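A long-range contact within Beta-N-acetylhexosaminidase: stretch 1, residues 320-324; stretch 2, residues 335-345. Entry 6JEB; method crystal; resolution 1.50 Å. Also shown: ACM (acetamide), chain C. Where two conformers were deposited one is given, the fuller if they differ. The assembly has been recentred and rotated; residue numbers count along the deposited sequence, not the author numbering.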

# COMPACT_ATOMS: atom_id res chain seq x y z
N THR A 320 -11.44 9.42 3.02
CA THR A 320 -10.80 8.22 3.56
C THR A 320 -9.44 8.57 4.16
O THR A 320 -8.64 9.28 3.54
N VAL A 321 -9.19 8.05 5.36
CA VAL A 321 -7.92 8.22 6.05
C VAL A 321 -7.36 6.85 6.42
O VAL A 321 -8.10 5.87 6.56
N TYR A 322 -6.04 6.79 6.57
CA TYR A 322 -5.33 5.56 6.93
C TYR A 322 -4.87 5.66 8.37
O TYR A 322 -4.05 6.53 8.70
N ALA A 323 -5.35 4.76 9.22
CA ALA A 323 -4.88 4.69 10.60
C ALA A 323 -3.54 3.98 10.63
O ALA A 323 -3.40 2.87 10.10
N TRP A 324 -2.54 4.61 11.23
CA TRP A 324 -1.20 4.03 11.25
C TRP A 324 -0.46 4.18 12.57
O TRP A 324 0.35 3.31 12.90
N LYS A 335 -13.11 7.67 16.38
CA LYS A 335 -13.15 9.07 15.98
C LYS A 335 -13.52 9.23 14.51
O LYS A 335 -14.23 10.18 14.15
N THR A 336 -13.04 8.34 13.64
CA THR A 336 -13.41 8.47 12.23
C THR A 336 -14.89 8.19 12.03
O THR A 336 -15.54 8.84 11.20
N LYS A 337 -15.45 7.22 12.76
CA LYS A 337 -16.88 6.99 12.68
C LYS A 337 -17.65 8.24 13.09
O LYS A 337 -18.59 8.66 12.41
N LYS A 338 -17.25 8.86 14.21
CA LYS A 338 -17.95 10.05 14.68
C LYS A 338 -17.84 11.20 13.69
O LYS A 338 -18.79 11.99 13.56
N ALA A 339 -16.72 11.30 12.98
CA ALA A 339 -16.49 12.38 12.03
C ALA A 339 -17.02 12.07 10.64
O ALA A 339 -16.89 12.91 9.75
N GLY A 340 -17.59 10.89 10.43
CA GLY A 340 -18.08 10.53 9.11
C GLY A 340 -17.00 10.24 8.10
O GLY A 340 -17.21 10.44 6.90
N LEU A 341 -15.84 9.77 8.55
CA LEU A 341 -14.74 9.44 7.66
C LEU A 341 -14.68 7.94 7.44
O LEU A 341 -15.07 7.15 8.30
N ASN A 342 -14.20 7.54 6.27
CA ASN A 342 -13.89 6.15 6.01
C ASN A 342 -12.45 5.86 6.41
O ASN A 342 -11.60 6.75 6.42
N LEU A 343 -12.18 4.60 6.74
CA LEU A 343 -10.92 4.25 7.37
C LEU A 343 -10.30 3.04 6.68
O LEU A 343 -10.99 2.05 6.41
N ILE A 344 -9.00 3.13 6.40
CA ILE A 344 -8.20 1.98 5.98
C ILE A 344 -7.23 1.69 7.11
O ILE A 344 -6.58 2.62 7.63
N MET A 345 -7.13 0.43 7.52
CA MET A 345 -6.30 0.05 8.65
C MET A 345 -4.88 -0.24 8.16
O MET A 345 -4.66 -1.18 7.40

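Strands 320-323 and 342-345 run parallel, pinned by Val 321 N to Asn 342 O, Ile 344 N to Val 321 O and Ala 323 N to Ile 344 O, each 2.9 Å. The extended strands alternate their side chains between two faces, and the register puts paired residues on the same face: Thr 320, Tyr 322, Asn 342 and Ile 344 on one, Val 321, Ala 323, Leu 343 and Met 345 on the other.

On the first face the chief bump is Ile 344 (chi1 m, chi2 t). The extended chi2 carries its CD1 into the hollow between Thr 320 and Tyr 322: CD1 lies 3.6 Å from Thr 320 CG2 and 3.7 Å from Tyr 322 CZ. With Tyr 322 at chi1 m and chi2 69°, that methyl sits over a ring face, 4.0 Å from the ring centroid and 26° off the normal, a CH-pi contact. Ile 344 as a whole residue has 87 Å² covered by the other stretch, more than any other residue here. Beside it the face turns polar. Thr 320 OG1 packs 3.4 Å from Asn 342 CB, both residues at chi1 m, and one water links the two side chains: its oxygen is 2.6 Å from Thr 320 OG1 and accepts a hydrogen bond from Asn 342 ND2 at 2.8 Å.

On the second face the end of Leu 343 (t, p) comes nearer the partner strand. Its CD1 fills the notch between Val 321 and Ala 323, 3.8 Å from Val 321 CG2 and 3.7 Å from Ala 323 CB. Val 321 (m) also touches residues that precede the second strand: CG2 meets Thr 336 CG2 of the helix at 3.7 Å, and CG1 lies 4.4 Å from Leu 341 CD1, a looser contact. The small Ala 323 CB is approached by Met 345 CE at 4.3 Å.

Trp 324 stays outside this packing; acetamide O lies over one face of its ring, 3.3 Å from CZ3.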

# COMPACT_ATOMS: atom_id res chain seq x y z
CB THR A 320 -10.64 7.16 2.47
OG1 THR A 320 -11.93 6.68 2.07
CG2 THR A 320 -9.82 5.97 2.97
CB VAL A 321 -8.05 9.12 7.30
CG1 VAL A 321 -8.59 10.51 6.91
CG2 VAL A 321 -8.93 8.47 8.35
CB TYR A 322 -4.09 5.37 6.05
CG TYR A 322 -4.32 5.08 4.59
CD1 TYR A 322 -4.83 6.05 3.73
CD2 TYR A 322 -3.97 3.85 4.05
CE1 TYR A 322 -5.01 5.77 2.38
CE2 TYR A 322 -4.13 3.58 2.70
CZ TYR A 322 -4.65 4.54 1.87
OH TYR A 322 -4.80 4.25 0.54
CB ALA A 323 -5.89 3.94 11.47
CB TRP A 324 -0.33 4.62 10.13
CG TRP A 324 0.05 6.07 10.30
CD1 TRP A 324 -0.70 7.16 9.96
CD2 TRP A 324 1.29 6.57 10.82
NE1 TRP A 324 0.00 8.32 10.25
CE2 TRP A 324 1.22 7.98 10.77
CE3 TRP A 324 2.45 5.97 11.33
CZ2 TRP A 324 2.28 8.79 11.20
CZ3 TRP A 324 3.49 6.78 11.75
CH2 TRP A 324 3.39 8.17 11.68
CB LYS A 335 -11.81 9.75 16.28
CG LYS A 335 -11.46 9.86 17.75
CD LYS A 335 -12.49 10.66 18.52
CE LYS A 335 -12.22 10.60 20.02
NZ LYS A 335 -13.47 10.37 20.81
CB THR A 336 -12.54 7.57 11.34
OG1 THR A 336 -12.61 6.21 11.81
CG2 THR A 336 -11.10 8.05 11.34
CB LYS A 337 -17.28 5.80 13.56
CG LYS A 337 -18.78 5.51 13.53
CD LYS A 337 -19.17 4.46 14.54
CE LYS A 337 -20.68 4.35 14.64
NZ LYS A 337 -21.29 3.92 13.35
CB LYS A 338 -17.40 10.49 16.04
CG LYS A 338 -17.64 9.51 17.17
CD LYS A 338 -17.31 10.14 18.52
CE LYS A 338 -17.30 9.09 19.63
NZ LYS A 338 -18.50 8.22 19.57
CB ALA A 339 -15.00 12.71 11.96
CB LEU A 341 -13.41 9.91 8.25
CG LEU A 341 -13.34 11.39 8.61
CD1 LEU A 341 -12.07 11.73 9.38
CD2 LEU A 341 -13.44 12.23 7.35
CB ASN A 342 -14.14 5.82 4.54
CG ASN A 342 -15.60 6.02 4.16
OD1 ASN A 342 -16.50 5.55 4.85
ND2 ASN A 342 -15.84 6.76 3.08
CB LEU A 343 -11.12 3.94 8.86
CG LEU A 343 -9.86 3.66 9.66
CD1 LEU A 343 -8.96 4.89 9.63
CD2 LEU A 343 -10.19 3.27 11.09
CB ILE A 344 -7.48 2.25 4.65
CG1 ILE A 344 -8.50 2.37 3.51
CG2 ILE A 344 -6.48 1.14 4.34
CD1 ILE A 344 -7.92 2.95 2.22
CB MET A 345 -6.90 -1.18 9.33
CG MET A 345 -6.13 -1.67 10.55
SD MET A 345 -5.84 -0.38 11.77
CE MET A 345 -7.51 0.05 12.26
C1 ACM C . 4.00 7.46 8.06
O ACM C . 4.36 6.47 8.61
N ACM C . 4.88 8.58 8.03
C2 ACM C . 2.64 7.60 7.40
O HOH W 1 -14.10 7.78 1.17